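Local coordinates for F5/8 type C domain protein (Bacteroides ovatus, PDB 4ZRX) that is a putative alpha-L-fucosidase whose TIM-barrel domain probably releases L-fucose from glycans, with an F5/8 type C domain that may bind sugar, at residues 47-52 / 294-299; 72-77 / 334-339; 97-102 / 146-151; 283-288 / 321-326. One frame throughout, in Å; residues are numbered along the deposited sequence.

Interaction 1 of 4, residues 47-52 / 294-299; sequences FLHFGI and GWFYHA. With EDO (1,2-ethanediol), chain D.
His49 meets two aromatic residues of the facing loop, Trp295 and Phe296, each in a different way. With CG anti to its carbonyl carbon (chi1 -78°), its imidazole forms an offset stack with the five-membered ring of Trp295, the planes 29° apart. Trp295 CB lies over the imidazole face. Toward Phe296 the imidazole turns its edge, His49 CD2 coming 3.7 Å from Phe296 CE1, and His49 CB rests over the centre of the phenyl ring. A bound 1,2-ethanediol takes a 2.7 Å hydrogen bond between its O1 and His49 NE2 and sets its other end over the indole, whose NE1 bonds to Glu230; this is consistent with a sugar pocket. An alanine in place of Trp295 would probably leave the imidazole without its stacking partner, Glu230 without the indole N-H, and a gap beside Phe47. The aromatic cluster sits at the C-terminal end of strand 44-48, whose neighbour 324-328 supplies Asn328 to both His49 ND1 and Trp295 O, while Phe296 leans on helix 52-56.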
loop_
_atom_site.group_PDB
_atom_site.type_symbol
_atom_site.label_atom_id
_atom_site.label_comp_id
_atom_site.label_asym_id
_atom_site.label_seq_id
_atom_site.Cartn_x
_atom_site.Cartn_y
_atom_site.Cartn_z
ATOM N N PHE A 47 -3.505 3.844 9.470
ATOM C CA PHE A 47 -4.282 5.056 9.157
ATOM C C PHE A 47 -5.713 4.755 9.608
ATOM O O PHE A 47 -6.218 3.632 9.403
ATOM C CB PHE A 47 -4.286 5.292 7.649
ATOM C CG PHE A 47 -3.891 6.666 7.160
ATOM C CD1 PHE A 47 -4.200 7.828 7.821
ATOM C CD2 PHE A 47 -3.341 6.763 5.875
ATOM C CE1 PHE A 47 -3.845 9.078 7.243
ATOM C CE2 PHE A 47 -2.997 7.969 5.310
ATOM C CZ PHE A 47 -3.261 9.139 6.004
ATOM N N LEU A 48 -6.376 5.759 10.210
ATOM C CA LEU A 48 -7.769 5.732 10.516
ATOM C C LEU A 48 -8.491 6.898 9.844
ATOM O O LEU A 48 -8.505 8.037 10.363
ATOM C CB LEU A 48 -7.962 5.798 12.027
ATOM C CG LEU A 48 -7.363 4.666 12.852
ATOM C CD1 LEU A 48 -7.262 5.053 14.344
ATOM C CD2 LEU A 48 -8.207 3.400 12.693
ATOM N N HIS A 49 -9.049 6.669 8.674
ATOM C CA HIS A 49 -9.935 7.632 8.050
ATOM C C HIS A 49 -11.321 7.472 8.644
ATOM O O HIS A 49 -11.979 6.443 8.468
ATOM C CB HIS A 49 -9.975 7.474 6.544
ATOM C CG HIS A 49 -8.798 8.037 5.836
ATOM N ND1 HIS A 49 -7.543 7.485 5.911
ATOM C CD2 HIS A 49 -8.703 9.060 4.970
ATOM C CE1 HIS A 49 -6.718 8.189 5.167
ATOM N NE2 HIS A 49 -7.410 9.133 4.567
ATOM N N PHE A 50 -11.750 8.530 9.339
ATOM C CA PHE A 50 -12.997 8.573 10.058
ATOM C C PHE A 50 -13.435 10.020 10.137
ATOM O O PHE A 50 -12.640 10.939 10.331
ATOM C CB PHE A 50 -12.809 7.989 11.449
ATOM C CG PHE A 50 -14.095 7.843 12.206
ATOM C CD1 PHE A 50 -15.098 6.987 11.756
ATOM C CD2 PHE A 50 -14.273 8.533 13.389
ATOM C CE1 PHE A 50 -16.264 6.830 12.479
ATOM C CE2 PHE A 50 -15.469 8.421 14.077
ATOM C CZ PHE A 50 -16.457 7.547 13.653
ATOM N N GLY A 51 -14.705 10.270 9.895
ATOM C CA GLY A 51 -15.246 11.625 9.954
ATOM C C GLY A 51 -16.646 11.712 9.421
ATOM O O GLY A 51 -17.393 10.712 9.384
ATOM N N ILE A 52 -17.015 12.914 8.996
ATOM C CA ILE A 52 -18.351 13.077 8.453
ATOM C C ILE A 52 -18.517 12.271 7.141
ATOM O O ILE A 52 -19.611 11.779 6.865
ATOM C CB ILE A 52 -18.651 14.570 8.314
ATOM C CG1 ILE A 52 -20.170 14.807 8.261
ATOM C CG2 ILE A 52 -17.900 15.124 7.162
ATOM C CD1 ILE A 52 -20.582 15.971 9.075
ATOM N N GLY A 294 -11.712 2.277 -1.066
ATOM C CA GLY A 294 -11.758 3.649 -0.606
ATOM C C GLY A 294 -11.033 3.812 0.756
ATOM O O GLY A 294 -10.706 2.833 1.406
ATOM N N TRP A 295 -10.727 5.046 1.109
ATOM C CA TRP A 295 -10.169 5.388 2.396
ATOM C C TRP A 295 -11.182 5.405 3.498
ATOM O O TRP A 295 -10.886 5.023 4.635
ATOM C CB TRP A 295 -9.432 6.741 2.313
ATOM C CG TRP A 295 -8.282 6.761 1.338
ATOM C CD1 TRP A 295 -8.277 7.289 0.076
ATOM C CD2 TRP A 295 -6.986 6.254 1.582
ATOM N NE1 TRP A 295 -7.033 7.111 -0.501
ATOM C CE2 TRP A 295 -6.226 6.461 0.411
ATOM C CE3 TRP A 295 -6.382 5.679 2.677
ATOM C CZ2 TRP A 295 -4.858 6.114 0.339
ATOM C CZ3 TRP A 295 -5.069 5.282 2.589
ATOM C CH2 TRP A 295 -4.303 5.528 1.435
ATOM N N PHE A 296 -12.365 5.966 3.236
ATOM C CA PHE A 296 -13.401 5.991 4.236
ATOM C C PHE A 296 -14.218 4.720 4.157
ATOM O O PHE A 296 -14.119 3.965 3.182
ATOM C CB PHE A 296 -14.275 7.233 4.110
ATOM C CG PHE A 296 -13.591 8.476 4.593
ATOM C CD1 PHE A 296 -12.783 9.202 3.746
ATOM C CD2 PHE A 296 -13.678 8.870 5.910
ATOM C CE1 PHE A 296 -12.118 10.349 4.198
ATOM C CE2 PHE A 296 -13.011 9.983 6.356
ATOM C CZ PHE A 296 -12.243 10.716 5.523
ATOM N N TYR A 297 -14.938 4.445 5.230
ATOM C CA TYR A 297 -15.753 3.239 5.320
ATOM C C TYR A 297 -16.961 3.307 4.366
ATOM O O TYR A 297 -17.741 4.287 4.399
ATOM C CB TYR A 297 -16.234 3.013 6.724
ATOM C CG TYR A 297 -17.087 1.798 6.770
ATOM C CD1 TYR A 297 -16.529 0.511 6.912
ATOM C CD2 TYR A 297 -18.454 1.924 6.622
ATOM C CE1 TYR A 297 -17.337 -0.615 6.881
ATOM C CE2 TYR A 297 -19.310 0.792 6.638
ATOM C CZ TYR A 297 -18.735 -0.469 6.753
ATOM O OH TYR A 297 -19.537 -1.606 6.755
ATOM N N HIS A 298 -17.128 2.261 3.555
ATOM C CA HIS A 298 -18.354 2.102 2.763
ATOM C C HIS A 298 -18.833 0.704 2.974
ATOM O O HIS A 298 -18.079 -0.231 2.763
ATOM C CB HIS A 298 -18.062 2.278 1.289
ATOM C CG HIS A 298 -17.423 3.575 0.996
ATOM N ND1 HIS A 298 -18.130 4.755 0.946
ATOM C CD2 HIS A 298 -16.122 3.896 0.819
ATOM C CE1 HIS A 298 -17.277 5.754 0.755
ATOM N NE2 HIS A 298 -16.055 5.260 0.678
ATOM N N ALA A 299 -20.076 0.538 3.363
ATOM C CA ALA A 299 -20.640 -0.829 3.508
ATOM C C ALA A 299 -20.595 -1.641 2.209
ATOM O O ALA A 299 -20.457 -2.871 2.242
ATOM C CB ALA A 299 -22.043 -0.773 4.114
HETATM C C1 EDO D . -5.317 10.740 2.583
HETATM O O1 EDO D . -6.735 10.893 2.578
HETATM C C2 EDO D . -4.951 9.761 1.484
HETATM O O2 EDO D . -5.514 10.216 0.243
HETATM O O HOH W 1 -14.583 5.744 7.924
#

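Interaction 2 of 4, residues 72-77 / 334-339; sequences PSELDA and RGLIHE
Glu74 and Asp76 pair with Arg334 and Gly335 in a partly buried loop-to-loop contact, just ahead of helices 77-86 and 339-356. Two backbone bonds tie it: Glu74 N to Arg334 O at 2.9 Å and Asp76 N to Gly335 O at 3.2 Å. Gly335 fits because a side chain there would run into Leu75 CA and, at these backbone angles, into the preceding carbonyl O. In the TIM-barrel fold of this domain such loops link strands to the outer helices, and here Asp76 and His338 are the N-caps of those that follow. Glu74 CG and Arg334 CB lie 3.8 Å apart as the two chains run side by side, and a water joins Glu74 OE2 to Arg334 NH1. Arg334, bent at chi3 (-71°), grips Glu339 end-on, NH1 to OE2 and NH2 to OE1, both at 3.0 Å. Arg334 NH2 also forms a salt bridge with Asp332, its strongest polar partner. A leucine in place of Arg334 would probably leave Glu339 and Asp332 without their positive mate. Leu336 CD1 lies over one guanidinium face, and Leu336 CD2 packs 3.8 Å from Asp76 CB.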
loop_
_atom_site.group_PDB
_atom_site.type_symbol
_atom_site.label_atom_id
_atom_site.label_comp_id
_atom_site.label_asym_id
_atom_site.label_seq_id
_atom_site.Cartn_x
_atom_site.Cartn_y
_atom_site.Cartn_z
ATOM N N PRO A 72 -21.898 8.496 15.222
ATOM C CA PRO A 72 -21.593 7.082 15.439
ATOM C C PRO A 72 -22.408 6.415 16.498
ATOM O O PRO A 72 -22.616 7.015 17.572
ATOM C CB PRO A 72 -20.134 7.087 15.871
ATOM C CG PRO A 72 -19.755 8.432 15.992
ATOM C CD PRO A 72 -20.755 9.367 15.508
ATOM N N SER A 73 -22.938 5.221 16.208
ATOM C CA SER A 73 -23.909 4.640 17.129
ATOM C C SER A 73 -23.326 4.022 18.378
ATOM O O SER A 73 -24.037 3.940 19.380
ATOM C CB SER A 73 -24.805 3.648 16.406
ATOM O OG SER A 73 -24.054 2.631 15.771
ATOM N N GLU A 74 -22.075 3.529 18.342
ATOM C CA GLU A 74 -21.487 2.895 19.515
ATOM C C GLU A 74 -19.964 2.966 19.472
ATOM O O GLU A 74 -19.267 1.954 19.605
ATOM C CB GLU A 74 -21.930 1.457 19.656
ATOM C CG GLU A 74 -21.766 0.625 18.410
ATOM C CD GLU A 74 -22.146 -0.841 18.596
ATOM O OE1 GLU A 74 -21.555 -1.524 19.463
ATOM O OE2 GLU A 74 -23.018 -1.312 17.846
ATOM N N LEU A 75 -19.468 4.178 19.341
ATOM C CA LEU A 75 -18.056 4.360 19.045
ATOM C C LEU A 75 -17.227 3.757 20.181
ATOM O O LEU A 75 -17.530 3.972 21.382
ATOM C CB LEU A 75 -17.724 5.811 18.868
ATOM C CG LEU A 75 -16.284 6.117 18.455
ATOM C CD1 LEU A 75 -16.218 7.253 17.413
ATOM C CD2 LEU A 75 -15.397 6.431 19.627
ATOM N N ASP A 76 -16.167 3.030 19.817
ATOM C CA ASP A 76 -15.281 2.429 20.784
ATOM C C ASP A 76 -13.858 2.451 20.241
ATOM O O ASP A 76 -13.439 1.528 19.495
ATOM C CB ASP A 76 -15.782 1.049 21.087
ATOM C CG ASP A 76 -14.975 0.344 22.170
ATOM O OD1 ASP A 76 -13.980 0.887 22.682
ATOM O OD2 ASP A 76 -15.355 -0.807 22.442
ATOM N N ALA A 77 -13.113 3.497 20.603
ATOM C CA ALA A 77 -11.738 3.621 20.195
ATOM C C ALA A 77 -10.779 2.610 20.823
ATOM O O ALA A 77 -9.725 2.301 20.208
ATOM C CB ALA A 77 -11.221 5.002 20.414
ATOM N N ARG A 334 -20.935 2.656 13.063
ATOM C CA ARG A 334 -21.012 2.341 14.501
ATOM C C ARG A 334 -19.879 2.999 15.266
ATOM O O ARG A 334 -19.906 3.092 16.488
ATOM C CB ARG A 334 -20.951 0.833 14.723
ATOM C CG ARG A 334 -22.063 0.114 14.039
ATOM C CD ARG A 334 -21.881 -1.386 14.184
ATOM N NE ARG A 334 -20.766 -1.860 13.371
ATOM C CZ ARG A 334 -20.262 -3.094 13.372
ATOM N NH1 ARG A 334 -20.796 -4.067 14.077
ATOM N NH2 ARG A 334 -19.234 -3.361 12.604
ATOM N N GLY A 335 -18.858 3.476 14.546
ATOM C CA GLY A 335 -17.593 3.824 15.195
ATOM C C GLY A 335 -16.743 2.636 15.640
ATOM O O GLY A 335 -16.059 2.698 16.661
ATOM N N LEU A 336 -16.745 1.585 14.833
ATOM C CA LEU A 336 -16.017 0.344 15.099
ATOM C C LEU A 336 -15.265 -0.064 13.838
ATOM O O LEU A 336 -15.690 0.224 12.716
ATOM C CB LEU A 336 -17.026 -0.767 15.407
ATOM C CG LEU A 336 -17.842 -0.622 16.695
ATOM C CD1 LEU A 336 -18.870 -1.784 16.758
ATOM C CD2 LEU A 336 -16.943 -0.640 17.851
ATOM N N ILE A 337 -14.136 -0.741 14.024
ATOM C CA ILE A 337 -13.517 -1.467 12.894
ATOM C C ILE A 337 -14.418 -2.643 12.589
ATOM O O ILE A 337 -14.838 -3.355 13.491
ATOM C CB ILE A 337 -12.080 -1.911 13.213
ATOM C CG1 ILE A 337 -11.204 -0.660 13.404
ATOM C CG2 ILE A 337 -11.525 -2.731 12.041
ATOM C CD1 ILE A 337 -9.699 -0.993 13.819
ATOM N N HIS A 338 -14.756 -2.797 11.334
ATOM C CA HIS A 338 -15.716 -3.818 10.868
ATOM C C HIS A 338 -15.138 -5.227 10.978
ATOM O O HIS A 338 -13.939 -5.446 10.926
ATOM C CB HIS A 338 -16.073 -3.515 9.432
ATOM C CG HIS A 338 -17.189 -4.328 8.880
ATOM N ND1 HIS A 338 -16.970 -5.517 8.244
ATOM C CD2 HIS A 338 -18.520 -4.095 8.796
ATOM C CE1 HIS A 338 -18.125 -6.027 7.835
ATOM N NE2 HIS A 338 -19.080 -5.183 8.158
ATOM N N GLU A 339 -16.013 -6.187 11.191
ATOM C CA GLU A 339 -15.647 -7.574 11.418
ATOM C C GLU A 339 -14.767 -8.170 10.340
ATOM O O GLU A 339 -13.847 -8.981 10.626
ATOM C CB GLU A 339 -16.941 -8.384 11.436
ATOM C CG GLU A 339 -17.834 -8.158 12.724
ATOM C CD GLU A 339 -18.779 -6.898 12.681
ATOM O OE1 GLU A 339 -18.841 -6.144 11.679
ATOM O OE2 GLU A 339 -19.515 -6.697 13.695
HETATM O O HOH W 2 -22.525 -3.869 16.610
#

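Interaction 3 of 4, residues 97-102 / 146-151; sequences KHHDGF and SPWDRN. With EDO (1,2-ethanediol), chain D.
Lys97 and His99 are joined to the facing loop by two backbone bonds, Ser146 N to Lys97 O at 2.9 Å and Arg150 N to His99 O at 2.8 Å, around a type I turn from His98 to Gly101. The His99 ring lies between His98 CE1 on one face and Trp148 CE3 on the opposite face, the latter 3.4 Å from His99 CG. The ring's rotation is fixed at its edge, where His99 ND1 donates in the ring plane to Ser146 OG at 2.8 Å. Ser146 OG, anti to its backbone N (chi1 178°), donates its own hydrogen bond to Trp148 O at 2.6 Å. Lys97 NZ forms a 2.8 Å salt bridge with Asp149 OD2, reaching it on the anti side, and also bonds Gln168 and Tyr161. Asp149 OD1 meanwhile accepts from Asn151 N in an Asx turn. His98 NE2 hydrogen-bonds to the bound 1,2-ethanediol. The relay of donors and the buried ion pair suggest that the two loops are held firmly in register, with Lys97 and Asp149 probably stabilising each other's charge.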
loop_
_atom_site.group_PDB
_atom_site.type_symbol
_atom_site.label_atom_id
_atom_site.label_comp_id
_atom_site.label_asym_id
_atom_site.label_seq_id
_atom_site.Cartn_x
_atom_site.Cartn_y
_atom_site.Cartn_z
ATOM N N LYS A 97 -9.025 16.044 10.882
ATOM C CA LYS A 97 -9.747 16.905 9.987
ATOM C C LYS A 97 -9.335 16.537 8.576
ATOM O O LYS A 97 -8.163 16.566 8.239
ATOM C CB LYS A 97 -9.416 18.386 10.204
ATOM C CG LYS A 97 -10.338 19.324 9.391
ATOM C CD LYS A 97 -9.861 20.782 9.494
ATOM C CE LYS A 97 -8.729 21.089 8.610
ATOM N NZ LYS A 97 -8.282 22.489 8.692
ATOM N N HIS A 98 -10.322 16.122 7.766
ATOM C CA HIS A 98 -10.099 15.826 6.360
ATOM C C HIS A 98 -10.463 17.063 5.513
ATOM O O HIS A 98 -10.605 18.134 6.053
ATOM C CB HIS A 98 -10.816 14.519 5.960
ATOM C CG HIS A 98 -10.177 13.824 4.812
ATOM N ND1 HIS A 98 -10.579 14.005 3.513
ATOM C CD2 HIS A 98 -9.126 12.971 4.759
ATOM C CE1 HIS A 98 -9.810 13.299 2.707
ATOM N NE2 HIS A 98 -8.896 12.684 3.433
ATOM N N HIS A 99 -10.457 16.927 4.181
ATOM C CA HIS A 99 -10.561 18.112 3.275
ATOM C C HIS A 99 -11.844 18.887 3.462
ATOM O O HIS A 99 -11.882 20.112 3.279
ATOM C CB HIS A 99 -10.459 17.716 1.811
ATOM C CG HIS A 99 -9.252 16.880 1.486
ATOM N ND1 HIS A 99 -8.020 17.085 2.070
ATOM C CD2 HIS A 99 -9.087 15.872 0.598
ATOM C CE1 HIS A 99 -7.153 16.211 1.577
ATOM N NE2 HIS A 99 -7.772 15.477 0.669
ATOM N N ASP A 100 -12.864 18.162 3.874
ATOM C CA ASP A 100 -14.193 18.734 4.191
ATOM C C ASP A 100 -14.183 19.703 5.358
ATOM O O ASP A 100 -15.099 20.520 5.498
ATOM C CB ASP A 100 -15.174 17.594 4.447
ATOM C CG ASP A 100 -14.759 16.729 5.570
ATOM O OD1 ASP A 100 -15.131 17.117 6.685
ATOM O OD2 ASP A 100 -14.059 15.714 5.349
ATOM N N GLY A 101 -13.170 19.638 6.216
ATOM C CA GLY A 101 -13.007 20.632 7.261
ATOM C C GLY A 101 -13.697 20.352 8.570
ATOM O O GLY A 101 -13.572 21.151 9.526
ATOM N N PHE A 102 -14.410 19.222 8.626
ATOM C CA PHE A 102 -15.081 18.787 9.837
ATOM C C PHE A 102 -14.112 18.254 10.903
ATOM O O PHE A 102 -13.407 17.304 10.662
ATOM C CB PHE A 102 -16.144 17.734 9.514
ATOM C CG PHE A 102 -16.912 17.301 10.725
ATOM C CD1 PHE A 102 -17.948 18.103 11.242
ATOM C CD2 PHE A 102 -16.628 16.109 11.348
ATOM C CE1 PHE A 102 -18.654 17.681 12.374
ATOM C CE2 PHE A 102 -17.328 15.729 12.471
ATOM C CZ PHE A 102 -18.329 16.503 12.964
ATOM N N SER A 146 -5.850 18.193 7.658
ATOM C CA SER A 146 -5.829 18.590 6.225
ATOM C C SER A 146 -5.496 20.067 6.001
ATOM O O SER A 146 -6.240 20.947 6.513
ATOM C CB SER A 146 -7.134 18.237 5.556
ATOM O OG SER A 146 -7.163 18.643 4.223
ATOM N N PRO A 147 -4.407 20.355 5.278
ATOM C CA PRO A 147 -4.151 21.774 4.904
ATOM C C PRO A 147 -5.320 22.342 4.100
ATOM O O PRO A 147 -5.821 23.402 4.458
ATOM C CB PRO A 147 -2.844 21.685 4.101
ATOM C CG PRO A 147 -2.188 20.453 4.647
ATOM C CD PRO A 147 -3.266 19.489 4.898
ATOM N N TRP A 148 -5.790 21.617 3.078
ATOM C CA TRP A 148 -6.941 22.071 2.282
ATOM C C TRP A 148 -8.209 21.922 3.163
ATOM O O TRP A 148 -8.492 20.850 3.694
ATOM C CB TRP A 148 -7.073 21.208 1.025
ATOM C CG TRP A 148 -8.207 21.541 0.071
ATOM C CD1 TRP A 148 -8.784 22.776 -0.182
ATOM C CD2 TRP A 148 -8.872 20.619 -0.770
ATOM N NE1 TRP A 148 -9.773 22.647 -1.142
ATOM C CE2 TRP A 148 -9.831 21.345 -1.531
ATOM C CE3 TRP A 148 -8.744 19.237 -0.980
ATOM C CZ2 TRP A 148 -10.674 20.715 -2.454
ATOM C CZ3 TRP A 148 -9.573 18.621 -1.867
ATOM C CH2 TRP A 148 -10.533 19.370 -2.615
ATOM N N ASP A 149 -8.968 23.014 3.299
ATOM C CA ASP A 149 -10.137 23.021 4.145
ATOM C C ASP A 149 -11.260 23.664 3.327
ATOM O O ASP A 149 -11.214 24.856 3.023
ATOM C CB ASP A 149 -9.832 23.797 5.443
ATOM C CG ASP A 149 -10.924 23.714 6.471
ATOM O OD1 ASP A 149 -12.119 23.693 6.074
ATOM O OD2 ASP A 149 -10.607 23.688 7.715
ATOM N N ARG A 150 -12.264 22.868 2.984
ATOM C CA ARG A 150 -13.317 23.322 2.118
ATOM C C ARG A 150 -14.461 23.958 2.913
ATOM O O ARG A 150 -15.416 24.409 2.299
ATOM C CB ARG A 150 -13.869 22.125 1.337
ATOM C CG ARG A 150 -12.783 21.480 0.462
ATOM C CD ARG A 150 -13.331 20.251 -0.238
ATOM N NE ARG A 150 -14.015 20.614 -1.485
ATOM C CZ ARG A 150 -14.390 19.730 -2.421
ATOM N NH1 ARG A 150 -14.262 18.435 -2.251
ATOM N NH2 ARG A 150 -14.935 20.180 -3.537
ATOM N N ASN A 151 -14.409 23.946 4.233
ATOM C CA ASN A 151 -15.470 24.538 5.056
ATOM C C ASN A 151 -15.073 25.908 5.540
ATOM O O ASN A 151 -15.865 26.861 5.463
ATOM C CB ASN A 151 -15.769 23.684 6.251
ATOM C CG ASN A 151 -16.782 24.338 7.189
ATOM O OD1 ASN A 151 -16.427 25.068 8.133
ATOM N ND2 ASN A 151 -18.060 24.115 6.890
HETATM C C1 EDO D . -5.317 10.740 2.583
HETATM O O1 EDO D . -6.735 10.893 2.578
HETATM C C2 EDO D . -4.951 9.761 1.484
HETATM O O2 EDO D . -5.514 10.216 0.243
HETATM O O HOH W 3 -12.311 23.565 9.766
#

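Interaction 4 of 4, residues 283-288 / 321-326; sequences YPSEVD and YNSVLL
Glu286, Val287 and Asp288 lie beside Val324, Leu325 and Leu326 in parallel register, two adjoining strands of the TIM barrel connected through helix 308-316 as a beta-alpha-beta crossover. The strand directions diverge by 30°. The tight part is the middle of the pair, where Val287 uses both of its backbone polar atoms: Val287 N donates to Val324 O at 2.8 Å, and Val287 O accepts from Leu326 N, also at 2.8 Å. On the face of Val287 and Leu325, Val287 CG2 packs 3.5 Å from Ser323 CB, and Val287 CG1 meets Leu325 CD1 at 4.0 Å. Toward the start of the strands the fit slackens. The bond from Val324 N to Ser285 O stretches to 3.3 Å, and a water donates to both Ser285 O and Asn322 O where the two segments separate. The hydroxyl pair of Ser285 and Ser323 there is doubtful, since Ser285 has two conformers. The other face, with Glu286, Asp288, Val324 and Leu326, looks into the barrel, where Leu326 also touches Trp183 of strand 181-184. Glu286 runs out extended, with CG anti to its backbone N (chi1 -171°), and crosses Leu326. Glu286 OE1 accepts from Trp183 NE1 and lies 3.5 Å from Leu326 CD2.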
loop_
_atom_site.group_PDB
_atom_site.type_symbol
_atom_site.label_atom_id
_atom_site.label_comp_id
_atom_site.label_asym_id
_atom_site.label_seq_id
_atom_site.Cartn_x
_atom_site.Cartn_y
_atom_site.Cartn_z
ATOM N N TYR A 283 14.978 11.898 3.134
ATOM C CA TYR A 283 13.528 12.167 2.952
ATOM C C TYR A 283 12.947 10.842 2.559
ATOM O O TYR A 283 12.801 10.546 1.391
ATOM C CB TYR A 283 13.386 13.247 1.905
ATOM C CG TYR A 283 12.019 13.870 1.690
ATOM C CD1 TYR A 283 11.145 14.125 2.767
ATOM C CD2 TYR A 283 11.646 14.318 0.425
ATOM C CE1 TYR A 283 9.903 14.692 2.574
ATOM C CE2 TYR A 283 10.366 14.908 0.227
ATOM C CZ TYR A 283 9.532 15.123 1.313
ATOM O OH TYR A 283 8.310 15.775 1.132
ATOM N N PRO A 284 12.624 10.020 3.550
ATOM C CA PRO A 284 12.330 8.634 3.293
ATOM C C PRO A 284 10.880 8.356 2.999
ATOM O O PRO A 284 10.014 9.028 3.487
ATOM C CB PRO A 284 12.730 7.952 4.603
ATOM C CG PRO A 284 12.399 8.968 5.648
ATOM C CD PRO A 284 12.853 10.252 5.003
ATOM N N SER A 285 10.686 7.334 2.187
ATOM C CA SER A 285 9.399 6.963 1.606
ATOM C C SER A 285 8.425 6.309 2.567
ATOM O O SER A 285 8.827 5.401 3.292
ATOM C CB SER A 285 9.689 5.958 0.481
ATOM O OG SER A 285 8.501 5.465 -0.081
ATOM N N GLU A 286 7.158 6.744 2.519
ATOM C CA GLU A 286 6.084 6.127 3.217
ATOM C C GLU A 286 5.045 5.694 2.197
ATOM O O GLU A 286 4.553 6.504 1.388
ATOM C CB GLU A 286 5.488 7.134 4.199
ATOM C CG GLU A 286 4.468 6.574 5.182
ATOM C CD GLU A 286 3.840 7.715 5.995
ATOM O OE1 GLU A 286 3.127 8.559 5.403
ATOM O OE2 GLU A 286 4.102 7.800 7.211
ATOM N N VAL A 287 4.704 4.406 2.247
ATOM C CA VAL A 287 3.704 3.797 1.378
ATOM C C VAL A 287 2.363 3.807 2.105
ATOM O O VAL A 287 2.245 3.193 3.147
ATOM C CB VAL A 287 4.108 2.371 1.019
ATOM C CG1 VAL A 287 2.923 1.565 0.360
ATOM C CG2 VAL A 287 5.312 2.373 0.148
ATOM N N ASP A 288 1.381 4.552 1.583
ATOM C CA ASP A 288 0.070 4.628 2.174
ATOM C C ASP A 288 -0.929 3.879 1.295
ATOM O O ASP A 288 -0.940 4.052 0.072
ATOM C CB ASP A 288 -0.398 6.060 2.483
ATOM C CG ASP A 288 -0.537 6.962 1.278
ATOM O OD1 ASP A 288 0.216 6.840 0.294
ATOM O OD2 ASP A 288 -1.428 7.869 1.337
ATOM N N TYR A 321 10.727 -3.076 0.639
ATOM C CA TYR A 321 11.294 -2.186 -0.347
ATOM C C TYR A 321 11.742 -0.873 0.314
ATOM O O TYR A 321 11.738 0.188 -0.321
ATOM C CB TYR A 321 10.275 -1.863 -1.439
ATOM C CG TYR A 321 10.017 -2.902 -2.526
ATOM C CD1 TYR A 321 10.627 -4.162 -2.550
ATOM C CD2 TYR A 321 9.186 -2.551 -3.598
ATOM C CE1 TYR A 321 10.351 -5.066 -3.584
ATOM C CE2 TYR A 321 8.910 -3.455 -4.637
ATOM C CZ TYR A 321 9.485 -4.686 -4.597
ATOM O OH TYR A 321 9.235 -5.631 -5.589
ATOM N N ASN A 322 12.167 -0.920 1.568
ATOM C CA ASN A 322 12.769 0.236 2.214
ATOM C C ASN A 322 11.777 1.410 2.370
ATOM O O ASN A 322 12.191 2.571 2.240
ATOM C CB ASN A 322 14.038 0.630 1.459
ATOM C CG ASN A 322 14.910 1.643 2.201
ATOM O OD1 ASN A 322 14.942 1.710 3.429
ATOM N ND2 ASN A 322 15.603 2.457 1.430
ATOM N N SER A 323 10.517 1.086 2.597
ATOM C CA SER A 323 9.476 2.071 2.943
ATOM C C SER A 323 8.839 1.645 4.264
ATOM O O SER A 323 8.813 0.484 4.639
ATOM C CB SER A 323 8.382 2.196 1.891
ATOM O OG SER A 323 8.861 2.915 0.727
ATOM N N VAL A 324 8.225 2.609 4.913
ATOM C CA VAL A 324 7.247 2.304 5.975
ATOM C C VAL A 324 5.900 2.035 5.325
ATOM O O VAL A 324 5.530 2.731 4.347
ATOM C CB VAL A 324 7.139 3.523 6.959
ATOM C CG1 VAL A 324 5.914 3.449 7.854
ATOM C CG2 VAL A 324 8.401 3.604 7.851
ATOM N N LEU A 325 5.136 1.069 5.844
ATOM C CA LEU A 325 3.807 0.813 5.352
ATOM C C LEU A 325 2.761 1.434 6.315
ATOM O O LEU A 325 2.685 1.019 7.477
ATOM C CB LEU A 325 3.547 -0.661 5.202
ATOM C CG LEU A 325 2.158 -1.099 4.851
ATOM C CD1 LEU A 325 1.693 -0.465 3.542
ATOM C CD2 LEU A 325 2.033 -2.606 4.804
ATOM N N LEU A 326 1.961 2.342 5.758
ATOM C CA LEU A 326 0.887 2.991 6.484
ATOM C C LEU A 326 -0.419 2.494 5.878
ATOM O O LEU A 326 -0.807 2.913 4.754
ATOM C CB LEU A 326 0.997 4.502 6.342
ATOM C CG LEU A 326 -0.159 5.372 6.796
ATOM C CD1 LEU A 326 -0.416 5.099 8.282
ATOM C CD2 LEU A 326 0.257 6.845 6.531
HETATM O O HOH W 4 11.469 4.718 3.927
#

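Overall arrangement
All four contacts belong to the fucosidase-family TIM-barrel domain and share its curled sheet or the loops leaving it. Strand 44-48 places interaction 1 next to strand 91-97, which runs into interaction 3, and strand 324-328, which belongs to interaction 4. Along the chain, interaction 3 closes before interaction 4 opens; interactions 1 and 2 alternate their segments, spanning most of the domain. The centres of 1 and 2 are about 12 Å apart, joined by Phe50 against Leu75, and those of 1 and 3 about 14 Å. Interactions 1 and 3 share the bound diol, which probably marks the sugar pocket; interaction 4 forms barrel wall about 24 Å, centre to centre, from interaction 3.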